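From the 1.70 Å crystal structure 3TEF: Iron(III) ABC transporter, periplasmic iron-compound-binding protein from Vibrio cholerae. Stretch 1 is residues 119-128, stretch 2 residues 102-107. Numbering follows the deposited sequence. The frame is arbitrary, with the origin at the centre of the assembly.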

ATOM      1  N   GLN A 119      -5.453   6.389  10.520  1.00 19.64           N
ATOM      2  CA  GLN A 119      -5.570   5.649  11.760  1.00 23.70           C
ATOM      3  C   GLN A 119      -4.373   4.738  11.981  1.00 22.12           C
ATOM      4  O   GLN A 119      -3.951   4.559  13.117  1.00 22.12           O
ATOM      5  CB  GLN A 119      -6.876   4.844  11.825  1.00 24.86           C
ATOM      6  CG  GLN A 119      -7.152   4.271  13.203  1.00 29.13           C
ATOM      7  CD  GLN A 119      -7.112   5.337  14.285  1.00 31.60           C
ATOM      8  OE1 GLN A 119      -7.799   6.357  14.188  1.00 36.88           O
ATOM      9  NE2 GLN A 119      -6.290   5.123  15.305  1.00 25.29           N
ATOM     10  N   GLN A 120      -3.820   4.162  10.907  1.00 21.95           N
ATOM     11  CA  GLN A 120      -2.666   3.286  11.076  1.00 22.73           C
ATOM     12  C   GLN A 120      -1.482   4.100  11.596  1.00 20.57           C
ATOM     13  O   GLN A 120      -0.743   3.637  12.481  1.00 21.64           O
ATOM     14  CB  GLN A 120      -2.263   2.566   9.769  1.00 18.85           C
ATOM     15  CG  GLN A 120      -3.394   1.848   9.030  1.00 19.69           C
ATOM     16  CD  GLN A 120      -4.246   0.971   9.951  1.00 22.38           C
ATOM     17  OE1 GLN A 120      -5.406   1.286  10.232  1.00 26.53           O
ATOM     18  NE2 GLN A 120      -3.679  -0.128  10.406  1.00 16.57           N
ATOM     19  N   TRP A 121      -1.277   5.296  11.040  1.00 18.28           N
ATOM     20  CA  TRP A 121      -0.189   6.137  11.534  1.00 21.72           C
ATOM     21  C   TRP A 121      -0.475   6.593  12.967  1.00 20.70           C
ATOM     22  O   TRP A 121       0.418   6.605  13.811  1.00 20.99           O
ATOM     23  CB  TRP A 121       0.064   7.348  10.625  1.00 21.89           C
ATOM     24  CG  TRP A 121       0.412   7.024   9.191  1.00 22.44           C
ATOM     25  CD1 TRP A 121       0.601   5.781   8.634  1.00 20.73           C
ATOM     26  CD2 TRP A 121       0.597   7.970   8.135  1.00 23.03           C
ATOM     27  NE1 TRP A 121       0.893   5.909   7.294  1.00 19.88           N
ATOM     28  CE2 TRP A 121       0.890   7.246   6.961  1.00 21.54           C
ATOM     29  CE3 TRP A 121       0.536   9.371   8.067  1.00 21.30           C
ATOM     30  CZ2 TRP A 121       1.125   7.870   5.734  1.00 22.94           C
ATOM     31  CZ3 TRP A 121       0.767   9.995   6.843  1.00 21.33           C
ATOM     32  CH2 TRP A 121       1.054   9.247   5.696  1.00 22.16           C
ATOM     33  N   ARG A 122      -1.726   6.944  13.252  1.00 22.61           N
ATOM     34  CA  ARG A 122      -2.086   7.325  14.617  1.00 25.55           C
ATOM     35  C   ARG A 122      -1.849   6.184  15.598  1.00 24.87           C
ATOM     36  O   ARG A 122      -1.416   6.415  16.729  1.00 23.06           O
ATOM     37  CB  ARG A 122      -3.518   7.868  14.696  1.00 24.72           C
ATOM     38  CG  ARG A 122      -3.618   9.309  14.180  1.00 24.20           C
ATOM     39  CD  ARG A 122      -5.033   9.898  14.267  1.00 24.22           C
ATOM     40  NE  ARG A 122      -4.988  11.285  13.811  1.00 28.13           N
ATOM     41  CZ  ARG A 122      -5.607  11.750  12.731  1.00 29.90           C
ATOM     42  NH1 ARG A 122      -6.352  10.943  11.990  1.00 29.94           N
ATOM     43  NH2 ARG A 122      -5.479  13.028  12.396  1.00 29.19           N
ATOM     44  N   ASN A 123      -2.096   4.951  15.159  1.00 21.87           N
ATOM     45  CA  ASN A 123      -1.797   3.786  15.987  1.00 20.94           C
ATOM     46  C   ASN A 123      -0.314   3.704  16.349  1.00 24.35           C
ATOM     47  O   ASN A 123       0.036   3.461  17.506  1.00 25.09           O
ATOM     48  CB  ASN A 123      -2.243   2.489  15.302  1.00 22.24           C
ATOM     49  CG  ASN A 123      -3.742   2.276  15.378  1.00 25.64           C
ATOM     50  OD1 ASN A 123      -4.441   2.966  16.116  1.00 26.33           O
ATOM     51  ND2 ASN A 123      -4.241   1.309  14.616  1.00 26.42           N
ATOM     52  N   LEU A 124       0.552   3.889  15.355  1.00 21.69           N
ATOM     53  CA  LEU A 124       1.985   3.994  15.605  1.00 21.09           C
ATOM     54  C   LEU A 124       2.300   5.138  16.574  1.00 22.70           C
ATOM     55  O   LEU A 124       3.096   4.977  17.502  1.00 23.18           O
ATOM     56  CB  LEU A 124       2.759   4.193  14.294  1.00 20.74           C
ATOM     57  CG  LEU A 124       2.655   3.061  13.277  1.00 24.55           C
ATOM     58  CD1 LEU A 124       3.639   3.329  12.130  1.00 25.62           C
ATOM     59  CD2 LEU A 124       2.984   1.745  13.959  1.00 24.11           C
ATOM     60  N   GLY A 125       1.682   6.295  16.360  1.00 23.45           N
ATOM     61  CA  GLY A 125       1.909   7.426  17.246  1.00 26.81           C
ATOM     62  C   GLY A 125       1.633   7.085  18.702  1.00 27.11           C
ATOM     63  O   GLY A 125       2.395   7.472  19.598  1.00 28.83           O
ATOM     64  N   LYS A 126       0.545   6.352  18.938  1.00 25.88           N
ATOM     65  CA  LYS A 126       0.168   5.947  20.286  1.00 25.62           C
ATOM     66  C   LYS A 126       1.130   4.913  20.858  1.00 28.52           C
ATOM     67  O   LYS A 126       1.514   4.986  22.019  1.00 28.17           O
ATOM     68  CB  LYS A 126      -1.273   5.418  20.316  1.00 27.98           C
ATOM     69  CG  LYS A 126      -2.309   6.476  19.947  1.00 30.94           C
ATOM     70  CD  LYS A 126      -3.743   5.978  20.075  1.00 29.64           C
ATOM     71  CE  LYS A 126      -4.144   5.074  18.912  1.00 29.18           C
ATOM     72  NZ  LYS A 126      -5.606   4.727  18.949  1.00 32.56           N
ATOM     73  N   VAL A 127       1.524   3.946  20.042  1.00 26.10           N
ATOM     74  CA  VAL A 127       2.435   2.922  20.516  1.00 23.69           C
ATOM     75  C   VAL A 127       3.782   3.508  20.940  1.00 26.15           C
ATOM     76  O   VAL A 127       4.352   3.096  21.953  1.00 29.73           O
ATOM     77  CB  VAL A 127       2.652   1.842  19.440  1.00 25.98           C
ATOM     78  CG1 VAL A 127       3.854   0.965  19.785  1.00 28.69           C
ATOM     79  CG2 VAL A 127       1.374   1.013  19.287  1.00 26.85           C
ATOM     80  N   PHE A 128       4.292   4.459  20.164  1.00 23.96           N
ATOM     81  CA  PHE A 128       5.631   4.989  20.421  1.00 26.29           C
ATOM     82  C   PHE A 128       5.654   6.367  21.069  1.00 28.03           C
ATOM     83  O   PHE A 128       6.718   6.972  21.210  1.00 29.78           O
ATOM     84  CB  PHE A 128       6.465   4.955  19.136  1.00 25.29           C
ATOM     85  CG  PHE A 128       6.661   3.563  18.613  1.00 26.81           C
ATOM     86  CD1 PHE A 128       7.604   2.722  19.189  1.00 27.43           C
ATOM     87  CD2 PHE A 128       5.870   3.076  17.584  1.00 28.41           C
ATOM     88  CE1 PHE A 128       7.776   1.418  18.730  1.00 25.77           C
ATOM     89  CE2 PHE A 128       6.040   1.772  17.115  1.00 28.24           C
ATOM     90  CZ  PHE A 128       6.989   0.946  17.698  1.00 24.42           C
TER
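Stretch 2 (102-107) TIVFAA

Stretch 1 is helical from Gln-119, continuing a helix that begins earlier in the chain. Its backbone bonds run from residue i+4 back to residue i, as in Asn-123 N to Gln-119 O at 2.8 Å. Stretch 2 is a strand over 102-104 and then loop. The two run in opposite senses: Val-127 meets Ile-103, while Gln-120, near the start of stretch 1, meets 104-106. The nearest CA atoms across the two stretches are those of Gln-120 and Phe-105, 6.0 Å apart.

Gln-119 does not touch stretch 2. Its NE2 donates to Asn-123 OD1 at 3.0 Å. Gln-120 is buried and points toward stretch 2. Its CB lies 3.4 Å from Phe-105 CE1, and its amide end reaches the backbone of Val-104 and Ala-106. Trp-121 points away at CB, but its ring comes back: CD1 is 3.8 Å from Phe-105 CZ, edge to edge. Asn-123 points toward stretch 2 without direct contact. A water bridges the gap, accepting from Asn-123 ND2 at 2.9 Å and donating to Val-104 O at 2.9 Å. Leu-124 CD1 packs 3.7 Å from Phe-105 CE1, so the Phe-105 ring touches three helix residues. One turn after Asn-123, Val-127 CG2 meets Ile-103 CD1 at 3.9 Å. The contact buries 336 Å² in all.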

ATOM      1  N   THR A 102       0.785  -8.175  18.949  1.00 22.47           N
ATOM      2  CA  THR A 102       0.899  -8.049  17.501  1.00 22.37           C
ATOM      3  C   THR A 102      -0.168  -7.078  16.997  1.00 23.45           C
ATOM      4  O   THR A 102      -1.309  -7.082  17.468  1.00 21.37           O
ATOM      5  CB  THR A 102       0.727  -9.434  16.826  1.00 22.56           C
ATOM      6  OG1 THR A 102       1.760 -10.317  17.290  1.00 22.62           O
ATOM      7  CG2 THR A 102       0.798  -9.320  15.316  1.00 21.36           C
ATOM      8  N   ILE A 103       0.211  -6.218  16.063  1.00 21.75           N
ATOM      9  CA  ILE A 103      -0.732  -5.277  15.480  1.00 20.66           C
ATOM     10  C   ILE A 103      -0.677  -5.406  13.982  1.00 21.30           C
ATOM     11  O   ILE A 103       0.413  -5.554  13.403  1.00 21.84           O
ATOM     12  CB  ILE A 103      -0.373  -3.834  15.863  1.00 27.41           C
ATOM     13  CG1 ILE A 103      -0.625  -3.602  17.352  1.00 24.11           C
ATOM     14  CG2 ILE A 103      -1.146  -2.816  15.011  1.00 29.44           C
ATOM     15  CD1 ILE A 103      -0.013  -2.293  17.858  1.00 27.17           C
ATOM     16  N   VAL A 104      -1.840  -5.337  13.346  1.00 18.40           N
ATOM     17  CA  VAL A 104      -1.899  -5.317  11.890  1.00 18.85           C
ATOM     18  C   VAL A 104      -1.918  -3.879  11.384  1.00 19.81           C
ATOM     19  O   VAL A 104      -2.631  -3.028  11.912  1.00 18.73           O
ATOM     20  CB  VAL A 104      -3.103  -6.097  11.334  1.00 18.73           C
ATOM     21  CG1 VAL A 104      -3.211  -5.894   9.822  1.00 22.74           C
ATOM     22  CG2 VAL A 104      -2.971  -7.565  11.668  1.00 17.60           C
ATOM     23  N   PHE A 105      -1.096  -3.613  10.375  1.00 19.71           N
ATOM     24  CA  PHE A 105      -0.928  -2.275   9.812  1.00 16.84           C
ATOM     25  C   PHE A 105      -1.405  -2.360   8.374  1.00 19.11           C
ATOM     26  O   PHE A 105      -0.757  -2.991   7.528  1.00 18.83           O
ATOM     27  CB  PHE A 105       0.568  -1.875   9.893  1.00 18.32           C
ATOM     28  CG  PHE A 105       0.874  -0.476   9.403  1.00 20.14           C
ATOM     29  CD1 PHE A 105       0.831   0.609  10.276  1.00 18.66           C
ATOM     30  CD2 PHE A 105       1.251  -0.255   8.078  1.00 19.80           C
ATOM     31  CE1 PHE A 105       1.119   1.894   9.842  1.00 19.10           C
ATOM     32  CE2 PHE A 105       1.534   1.043   7.632  1.00 17.40           C
ATOM     33  CZ  PHE A 105       1.468   2.112   8.521  1.00 20.58           C
ATOM     34  N   ALA A 106      -2.566  -1.772   8.091  1.00 19.46           N
ATOM     35  CA  ALA A 106      -3.184  -2.011   6.797  1.00 19.88           C
ATOM     36  C   ALA A 106      -4.258  -0.991   6.470  1.00 19.49           C
ATOM     37  O   ALA A 106      -4.865  -0.402   7.371  1.00 24.54           O
ATOM     38  CB  ALA A 106      -3.795  -3.442   6.767  1.00 20.83           C
ATOM     39  N   ALA A 107      -4.503  -0.816   5.176  1.00 20.59           N
ATOM     40  CA  ALA A 107      -5.589   0.035   4.685  1.00 22.83           C
ATOM     41  C   ALA A 107      -6.896  -0.753   4.644  1.00 26.30           C
ATOM     42  O   ALA A 107      -6.873  -1.973   4.529  1.00 26.21           O
ATOM     43  CB  ALA A 107      -5.272   0.519   3.310  1.00 22.40           C
TER
HETATM   44  O   HOH W   1      -2.571  -0.347  12.952  1.00 24.57           O